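Local structure of lipid-transfer protein (Thermomonospora curvata, 6OK1) at residues Glu26-Cys31 with Thr58-Val64. The protein is a thiolase-fold protein of the lipid-transfer type that assembles with a DUF35-family partner protein, ChsH2. Residues are numbered along the deposited sequence.
Sequences ELQLAC and TSSEIHV
The first turns of helix 26-40 meet the N-terminal end of helix 61-68 and the loop before it. Residues 26-31 are regular alpha helix, with Ala30 N to Glu26 O at 2.9 Å. Ser59 is extended (phi -91°, psi 86°) and leads from Thr58 to Ser60; 61-64 is helical. CA of Leu27 lies 5.1 Å from CA of Ser59; CA of Cys31 lies 6.0 Å from CA of Val64. The CA-to-CB bonds of Glu26 and Ala30 point toward 58-64. Glu26 (chi1 m, chi2 t) accepts a hydrogen bond on OE1 from Thr58 OG1 at 2.8 Å. Water 1 joins Glu26 OE1 (2.9 Å) to Thr58 N (3.1 Å). This polar edge adjoins an apolar patch: Leu27 (t, p) CD1 and Ala30 CB lie 4.1 and 4.2 Å from Val64 CG2. Ser60, psi near 160°, is the N-cap; its OG accepts a weak hydrogen bond from His63 N at 3.4 Å. The contact is buried packing against a capped helix N-terminus in the thiolase N-terminal domain. Strand 104-112 adjoins both segments: Glu26 OE2 is hydrogen-bonded to Asn112 N, Ser59 O to Tyr108 OH. The second subunit, another copy of this protein, packs on Thr58 and His63; the partner chain ChsH2 packs on Leu27 and Cys31.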
ATOM      1  N   GLU A  26      14.107 -11.198   4.248  1.00 23.44           N
ATOM      2  CA  GLU A  26      13.240 -10.807   3.130  1.00 22.71           C
ATOM      3  C   GLU A  26      13.867  -9.679   2.324  1.00 23.95           C
ATOM      4  O   GLU A  26      13.815  -9.675   1.084  1.00 19.59           O
ATOM      5  CB  GLU A  26      11.855 -10.414   3.654  1.00 20.87           C
ATOM      6  CG  GLU A  26      11.184 -11.531   4.443  1.00 24.64           C
ATOM      7  CD  GLU A  26       9.686 -11.358   4.643  1.00 31.23           C
ATOM      8  OE1 GLU A  26       9.216 -10.197   4.679  1.00 32.03           O
ATOM      9  OE2 GLU A  26       8.986 -12.401   4.774  1.00 29.37           O
ATOM     10  N   LEU A  27      14.512  -8.726   2.998  1.00 21.41           N
ATOM     11  CA  LEU A  27      15.174  -7.652   2.262  1.00 25.02           C
ATOM     12  C   LEU A  27      16.307  -8.187   1.400  1.00 26.47           C
ATOM     13  O   LEU A  27      16.479  -7.762   0.251  1.00 24.03           O
ATOM     14  CB  LEU A  27      15.701  -6.585   3.223  1.00 19.23           C
ATOM     15  CG  LEU A  27      16.512  -5.436   2.598  1.00 24.20           C
ATOM     16  CD1 LEU A  27      15.682  -4.591   1.648  1.00 25.09           C
ATOM     17  CD2 LEU A  27      17.106  -4.580   3.702  1.00 25.07           C
ATOM     18  N   GLN A  28      17.097  -9.132   1.915  1.00 22.87           N
ATOM     19  CA  GLN A  28      18.155  -9.668   1.073  1.00 19.68           C
ATOM     20  C   GLN A  28      17.565 -10.355  -0.150  1.00 24.02           C
ATOM     21  O   GLN A  28      18.075 -10.205  -1.261  1.00 25.09           O
ATOM     22  CB  GLN A  28      19.064 -10.632   1.861  1.00 23.60           C
ATOM     23  CG  GLN A  28      20.111 -11.288   0.979  1.00 29.99           C
ATOM     24  CD  GLN A  28      21.331 -11.807   1.739  1.00 31.47           C
ATOM     25  OE1 GLN A  28      21.503 -11.572   2.923  1.00 27.18           O
ATOM     26  NE2 GLN A  28      22.180 -12.517   1.032  1.00 26.17           N
ATOM     27  N   LEU A  29      16.474 -11.098   0.024  1.00 22.21           N
ATOM     28  CA  LEU A  29      15.870 -11.743  -1.135  1.00 20.34           C
ATOM     29  C   LEU A  29      15.401 -10.709  -2.157  1.00 21.97           C
ATOM     30  O   LEU A  29      15.549 -10.911  -3.364  1.00 24.28           O
ATOM     31  CB  LEU A  29      14.695 -12.609  -0.694  1.00 21.10           C
ATOM     32  CG  LEU A  29      15.004 -13.779   0.257  1.00 21.48           C
ATOM     33  CD1 LEU A  29      13.719 -14.433   0.705  1.00 24.35           C
ATOM     34  CD2 LEU A  29      15.902 -14.804  -0.462  1.00 27.08           C
ATOM     35  N   ALA A  30      14.753  -9.640  -1.686  1.00 23.17           N
ATOM     36  CA  ALA A  30      14.295  -8.590  -2.586  1.00 20.21           C
ATOM     37  C   ALA A  30      15.462  -7.987  -3.330  1.00 24.68           C
ATOM     38  O   ALA A  30      15.406  -7.816  -4.546  1.00 24.83           O
ATOM     39  CB  ALA A  30      13.545  -7.515  -1.816  1.00 22.34           C
ATOM     40  N   CYS A  31      16.541  -7.680  -2.613  1.00 24.30           N
ATOM     41  CA  CYS A  31      17.697  -7.080  -3.269  1.00 24.72           C
ATOM     42  C   CYS A  31      18.311  -8.032  -4.287  1.00 25.90           C
ATOM     43  O   CYS A  31      18.688  -7.610  -5.387  1.00 25.70           O
ATOM     44  CB  CYS A  31      18.728  -6.669  -2.227  1.00 26.39           C
ATOM     45  SG  CYS A  31      18.185  -5.301  -1.221  1.00 26.69           S
ATOM     46  N   THR A  58       7.524  -6.090   3.138  1.00 21.89           N
ATOM     47  CA  THR A  58       8.206  -5.404   4.229  1.00 25.82           C
ATOM     48  C   THR A  58       9.497  -4.729   3.787  1.00 25.74           C
ATOM     49  O   THR A  58      10.087  -3.984   4.575  1.00 25.03           O
ATOM     50  CB  THR A  58       8.539  -6.412   5.363  1.00 21.41           C
ATOM     51  OG1 THR A  58       9.461  -7.378   4.877  1.00 24.63           O
ATOM     52  CG2 THR A  58       7.265  -7.126   5.879  1.00 31.75           C
ATOM     53  N   SER A  59       9.988  -5.024   2.587  1.00 21.15           N
ATOM     54  CA  SER A  59      11.202  -4.407   2.066  1.00 19.23           C
ATOM     55  C   SER A  59      10.793  -3.171   1.288  1.00 21.32           C
ATOM     56  O   SER A  59      10.618  -3.212   0.076  1.00 22.17           O
ATOM     57  CB  SER A  59      11.956  -5.393   1.188  1.00 24.74           C
ATOM     58  OG  SER A  59      12.238  -6.571   1.924  1.00 23.42           O
ATOM     59  N   SER A  60      10.648  -2.056   1.996  1.00 20.74           N
ATOM     60  CA  SER A  60      10.159  -0.847   1.356  1.00 22.55           C
ATOM     61  C   SER A  60      11.076  -0.405   0.213  1.00 20.07           C
ATOM     62  O   SER A  60      12.273  -0.717   0.167  1.00 22.02           O
ATOM     63  CB  SER A  60      10.021   0.268   2.391  1.00 26.13           C
ATOM     64  OG  SER A  60      11.284   0.825   2.634  1.00 34.96           O
ATOM     65  N   GLU A  61      10.499   0.414  -0.679  1.00 19.32           N
ATOM     66  CA  GLU A  61      11.225   0.929  -1.825  1.00 21.39           C
ATOM     67  C   GLU A  61      12.520   1.599  -1.390  1.00 18.32           C
ATOM     68  O   GLU A  61      13.553   1.438  -2.040  1.00 22.14           O
ATOM     69  CB  GLU A  61      10.347   1.929  -2.599  1.00 21.14           C
ATOM     70  CG  GLU A  61       8.998   1.339  -3.048  1.00 21.64           C
ATOM     71  CD  GLU A  61       7.868   1.614  -2.100  1.00 24.49           C
ATOM     72  OE1 GLU A  61       8.089   1.587  -0.866  1.00 22.40           O
ATOM     73  OE2 GLU A  61       6.748   1.866  -2.594  1.00 23.26           O
ATOM     74  N   ILE A  62      12.487   2.337  -0.276  1.00 21.60           N
ATOM     75  CA  ILE A  62      13.700   3.056   0.118  1.00 19.43           C
ATOM     76  C   ILE A  62      14.769   2.100   0.628  1.00 24.04           C
ATOM     77  O   ILE A  62      15.965   2.356   0.457  1.00 22.72           O
ATOM     78  CB  ILE A  62      13.403   4.137   1.162  1.00 22.87           C
ATOM     79  CG1 ILE A  62      12.729   3.555   2.410  1.00 24.77           C
ATOM     80  CG2 ILE A  62      12.568   5.257   0.516  1.00 24.87           C
ATOM     81  CD1 ILE A  62      12.630   4.580   3.560  1.00 28.55           C
ATOM     82  N   HIS A  63      14.370   1.010   1.275  1.00 23.20           N
ATOM     83  CA  HIS A  63      15.360   0.057   1.765  1.00 23.36           C
ATOM     84  C   HIS A  63      15.972  -0.724   0.619  1.00 23.91           C
ATOM     85  O   HIS A  63      17.192  -0.928   0.575  1.00 25.38           O
ATOM     86  CB  HIS A  63      14.717  -0.874   2.789  1.00 22.33           C
ATOM     87  CG  HIS A  63      14.372  -0.175   4.063  1.00 23.45           C
ATOM     88  ND1 HIS A  63      15.308   0.551   4.771  1.00 28.80           N
ATOM     89  CD2 HIS A  63      13.202  -0.029   4.723  1.00 24.75           C
ATOM     90  CE1 HIS A  63      14.729   1.092   5.831  1.00 27.37           C
ATOM     91  NE2 HIS A  63      13.451   0.748   5.830  1.00 24.07           N
ATOM     92  N   VAL A  64      15.156  -1.120  -0.354  1.00 21.83           N
ATOM     93  CA  VAL A  64      15.701  -1.732  -1.564  1.00 23.22           C
ATOM     94  C   VAL A  64      16.641  -0.756  -2.271  1.00 21.53           C
ATOM     95  O   VAL A  64      17.739  -1.128  -2.721  1.00 25.41           O
ATOM     96  CB  VAL A  64      14.552  -2.207  -2.483  1.00 22.45           C
ATOM     97  CG1 VAL A  64      15.076  -2.685  -3.835  1.00 26.69           C
ATOM     98  CG2 VAL A  64      13.789  -3.338  -1.792  1.00 20.95           C
TER
HETATM   99  O   HOH W   1       7.759  -9.087   2.434  1.00 26.50           O